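Local structure of Lin1840 protein (Listeria innocua serovar 6a, 4ZO7) at residues Val376-Lys381 / Gly548-Ser553. The protein probably hydrolyses terminal, non-reducing beta-D-glucosyl residues to release beta-D-glucose, as a family 3 glycoside hydrolase. The protein carries 2 engineered substitutions. Numbering follows the deposited sequence.
Sequences VLLENK and GKLSMS. With BGC (beta-D-glucopyranose), chain D.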
ATOM      1  N   VAL A 376     -27.347   3.365  -2.685  1.00  8.80           N
ATOM      2  CA  VAL A 376     -27.084   3.798  -1.292  1.00  9.19           C
ATOM      3  C   VAL A 376     -27.446   5.289  -1.078  1.00  9.84           C
ATOM      4  O   VAL A 376     -26.899   6.140  -1.710  1.00 10.31           O
ATOM      5  CB  VAL A 376     -25.604   3.602  -0.907  1.00  8.94           C
ATOM      6  CG1 VAL A 376     -25.347   4.022   0.545  1.00  8.09           C
ATOM      7  CG2 VAL A 376     -25.161   2.170  -1.197  1.00  8.60           C
ATOM      8  N   LEU A 377     -28.366   5.577  -0.166  1.00 10.23           N
ATOM      9  CA  LEU A 377     -28.659   6.938   0.220  1.00 10.62           C
ATOM     10  C   LEU A 377     -27.617   7.387   1.200  1.00 11.19           C
ATOM     11  O   LEU A 377     -27.570   6.853   2.307  1.00 12.93           O
ATOM     12  CB  LEU A 377     -30.056   7.064   0.884  1.00 12.56           C
ATOM     13  CG  LEU A 377     -30.587   8.477   1.254  1.00 11.60           C
ATOM     14  CD1 LEU A 377     -30.715   9.304  -0.032  1.00 11.20           C
ATOM     15  CD2 LEU A 377     -31.931   8.328   1.976  1.00 11.50           C
ATOM     16  N   LEU A 378     -26.817   8.379   0.804  1.00 10.44           N
ATOM     17  CA  LEU A 378     -25.698   8.902   1.595  1.00  9.77           C
ATOM     18  C   LEU A 378     -26.036  10.147   2.448  1.00  8.88           C
ATOM     19  O   LEU A 378     -25.518  10.306   3.548  1.00  6.71           O
ATOM     20  CB  LEU A 378     -24.474   9.141   0.641  1.00  8.84           C
ATOM     21  CG  LEU A 378     -23.956   7.868  -0.028  1.00  8.78           C
ATOM     22  CD1 LEU A 378     -22.769   8.124  -0.950  1.00 10.02           C
ATOM     23  CD2 LEU A 378     -23.478   6.909   1.028  1.00  9.31           C
ATOM     24  N   GLU A 379     -26.861  11.047   1.901  1.00 11.16           N
ATOM     25  CA  GLU A 379     -27.321  12.246   2.649  1.00 12.19           C
ATOM     26  C   GLU A 379     -28.789  12.551   2.302  1.00 13.34           C
ATOM     27  O   GLU A 379     -29.227  12.341   1.176  1.00 11.87           O
ATOM     28  CB  GLU A 379     -26.486  13.513   2.372  1.00 12.56           C
ATOM     29  CG  GLU A 379     -24.958  13.408   2.487  1.00 12.93           C
ATOM     30  CD  GLU A 379     -24.414  13.405   3.920  1.00 14.59           C
ATOM     31  OE1 GLU A 379     -25.200  13.662   4.896  1.00 12.02           O
ATOM     32  OE2 GLU A 379     -23.172  13.134   4.056  1.00 16.07           O
ATOM     33  N   ASN A 380     -29.524  13.090   3.257  1.00 15.49           N
ATOM     34  CA  ASN A 380     -30.884  13.560   2.991  1.00 16.40           C
ATOM     35  C   ASN A 380     -31.242  14.515   4.095  1.00 19.69           C
ATOM     36  O   ASN A 380     -31.801  14.128   5.106  1.00 24.10           O
ATOM     37  CB  ASN A 380     -31.849  12.382   2.960  1.00 15.48           C
ATOM     38  CG  ASN A 380     -33.220  12.747   2.458  1.00 11.71           C
ATOM     39  OD1 ASN A 380     -33.395  13.758   1.798  1.00  9.75           O
ATOM     40  ND2 ASN A 380     -34.199  11.902   2.760  1.00 13.71           N
ATOM     41  N   LYS A 381     -30.847  15.762   3.903  1.00 24.29           N
ATOM     42  CA  LYS A 381     -31.063  16.823   4.876  1.00 27.89           C
ATOM     43  C   LYS A 381     -32.469  17.369   4.789  1.00 25.95           C
ATOM     44  O   LYS A 381     -33.015  17.580   3.721  1.00 22.39           O
ATOM     45  CB  LYS A 381     -30.029  17.932   4.677  1.00 30.73           C
ATOM     46  CG  LYS A 381     -28.619  17.397   4.919  1.00 34.13           C
ATOM     47  CD  LYS A 381     -27.506  18.302   4.413  1.00 39.04           C
ATOM     48  CE  LYS A 381     -26.309  17.487   3.939  1.00 42.10           C
ATOM     49  NZ  LYS A 381     -25.153  18.340   3.533  1.00 41.90           N
ATOM     50  N   GLY A 548     -29.775   0.229   0.482  1.00 10.42           N
ATOM     51  CA  GLY A 548     -28.415  -0.289   0.259  1.00  8.60           C
ATOM     52  C   GLY A 548     -27.457   0.309   1.294  1.00  8.74           C
ATOM     53  O   GLY A 548     -27.750   1.359   1.859  1.00  7.74           O
ATOM     54  N   LYS A 549     -26.368  -0.421   1.589  1.00  8.03           N
ATOM     55  CA  LYS A 549     -25.303   0.015   2.533  1.00  8.90           C
ATOM     56  C   LYS A 549     -23.959  -0.086   1.866  1.00  9.78           C
ATOM     57  O   LYS A 549     -23.746  -0.949   1.030  1.00 12.88           O
ATOM     58  CB  LYS A 549     -25.283  -0.861   3.759  1.00  8.79           C
ATOM     59  CG  LYS A 549     -26.602  -1.011   4.524  1.00  9.76           C
ATOM     60  CD  LYS A 549     -27.160   0.233   5.222  1.00  9.24           C
ATOM     61  CE  LYS A 549     -28.247  -0.147   6.227  1.00  9.29           C
ATOM     62  NZ  LYS A 549     -28.689   1.065   6.988  1.00  9.28           N
ATOM     63  N   LEU A 550     -23.013   0.761   2.205  1.00  8.78           N
ATOM     64  CA  LEU A 550     -21.716   0.715   1.516  1.00  8.31           C
ATOM     65  C   LEU A 550     -21.058  -0.590   1.823  1.00  8.48           C
ATOM     66  O   LEU A 550     -20.932  -0.930   2.981  1.00  8.29           O
ATOM     67  CB  LEU A 550     -20.821   1.874   1.967  1.00  7.89           C
ATOM     68  CG  LEU A 550     -21.369   3.264   1.521  1.00  8.47           C
ATOM     69  CD1 LEU A 550     -20.509   4.326   2.155  1.00  9.55           C
ATOM     70  CD2 LEU A 550     -21.458   3.500   0.012  1.00  8.32           C
ATOM     71  N   SER A 551     -20.571  -1.271   0.800  1.00  8.86           N
ATOM     72  CA  SER A 551     -19.718  -2.456   0.995  1.00  8.98           C
ATOM     73  C   SER A 551     -18.210  -2.150   0.811  1.00  9.99           C
ATOM     74  O   SER A 551     -17.359  -3.052   0.887  1.00  7.37           O
ATOM     75  CB  SER A 551     -20.163  -3.538   0.049  1.00  8.42           C
ATOM     76  OG  SER A 551     -19.949  -3.069  -1.243  1.00 10.08           O
ATOM     77  N   MET A 552     -17.914  -0.848   0.611  1.00 11.04           N
ATOM     78  CA  MET A 552     -16.597  -0.337   0.460  1.00  8.74           C
ATOM     79  C   MET A 552     -16.521   1.072   1.054  1.00  8.41           C
ATOM     80  O   MET A 552     -17.386   1.877   0.825  1.00 10.02           O
ATOM     81  CB  MET A 552     -16.149  -0.374  -0.976  1.00  8.67           C
ATOM     82  CG  MET A 552     -14.622  -0.218  -1.078  1.00  8.73           C
ATOM     83  SD  MET A 552     -14.058  -0.582  -2.750  1.00  9.34           S
ATOM     84  CE  MET A 552     -12.292  -0.614  -2.601  1.00  7.59           C
ATOM     85  N   SER A 553     -15.486   1.349   1.836  1.00  8.32           N
ATOM     86  CA  SER A 553     -15.314   2.630   2.475  1.00  9.30           C
ATOM     87  C   SER A 553     -15.089   3.782   1.436  1.00  9.25           C
ATOM     88  O   SER A 553     -14.464   3.585   0.340  1.00 11.75           O
ATOM     89  CB  SER A 553     -14.123   2.555   3.457  1.00 10.62           C
ATOM     90  OG  SER A 553     -14.363   1.649   4.479  1.00 11.70           O
TER
HETATM   91  C2  BGC D 801     -23.255  11.224   8.197  1.00 25.15           C
HETATM   92  C3  BGC D 801     -23.142  12.310   7.110  1.00 23.32           C
HETATM   93  C4  BGC D 801     -21.846  13.086   7.274  1.00 21.35           C
HETATM   94  C5  BGC D 801     -20.669  12.097   7.375  1.00 22.86           C
HETATM   95  C6  BGC D 801     -19.313  12.778   7.502  1.00 19.91           C
HETATM   96  C1  BGC D 801     -22.023  10.313   8.188  1.00 24.16           C
HETATM   97  O1  BGC D 801     -22.170   9.254   9.152  1.00 27.28           O
HETATM   98  O2  BGC D 801     -24.421  10.435   7.986  1.00 27.28           O
HETATM   99  O3  BGC D 801     -24.301  13.152   7.087  1.00 22.15           O
HETATM  100  O4  BGC D 801     -21.588  13.827   6.082  1.00 18.50           O
HETATM  101  O5  BGC D 801     -20.872  11.139   8.425  1.00 23.15           O
HETATM  102  O6  BGC D 801     -18.307  11.771   7.522  1.00 14.47           O
HETATM  103  O   HOH W   1     -29.461   3.447   1.444  1.00  9.57           O
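V376 and L550 meet mainly through single methyl groups: V376 CG1 lies 4.0 Å from L550 CD2, and the two side chains cross at about a right angle, with the contact concentrated at the methyl ends. V376 points at the loop 548-553 and lays both methyls against it. With CG1 anti to the backbone N (chi1 -179°), that methyl reaches L550 and the carbonyl of G548, while CG2, beside the backbone N, rests 4.0 Å from K549 C. L378 also meets L550 at about a right angle; its CD2 is 4.1 Å from L550 CD2 and equally close to CD1, which places the methyl against the fork of the leucine. L550 CD2 therefore touches both V376 and L378, and Y596 packs on both leucines from outside the two segments. No direct hydrogen bond crosses the contact. One water bridges the backbones instead, accepting from L377 N at 2.9 Å and donating to G548 O at 2.7 Å.

Strand 376-380 is an edge strand of the mixed sheet in the family 3 C-terminal domain, antiparallel to strand 521-524, and the loop packs beside its start. L378 and E379 both face L522 across that pairing, a classic beta bulge. E379, the second residue of the bulge, reaches a bound beta-D-glucopyranose: its chain bends at chi2 (-77°), and sugar O4 donates to OE2 at 2.7 Å. The neighbouring O3 faces OE1, but their 2.4 Å separation is too short to be taken at face value. Y596 OH is also hydrogen-bonded to OE2, and Y600 OH and F595 O are hydrogen-bonded to the sugar. K549 starts away from the strand, and its NZ forms a salt bridge with E640, tying the loop to strand 638-648.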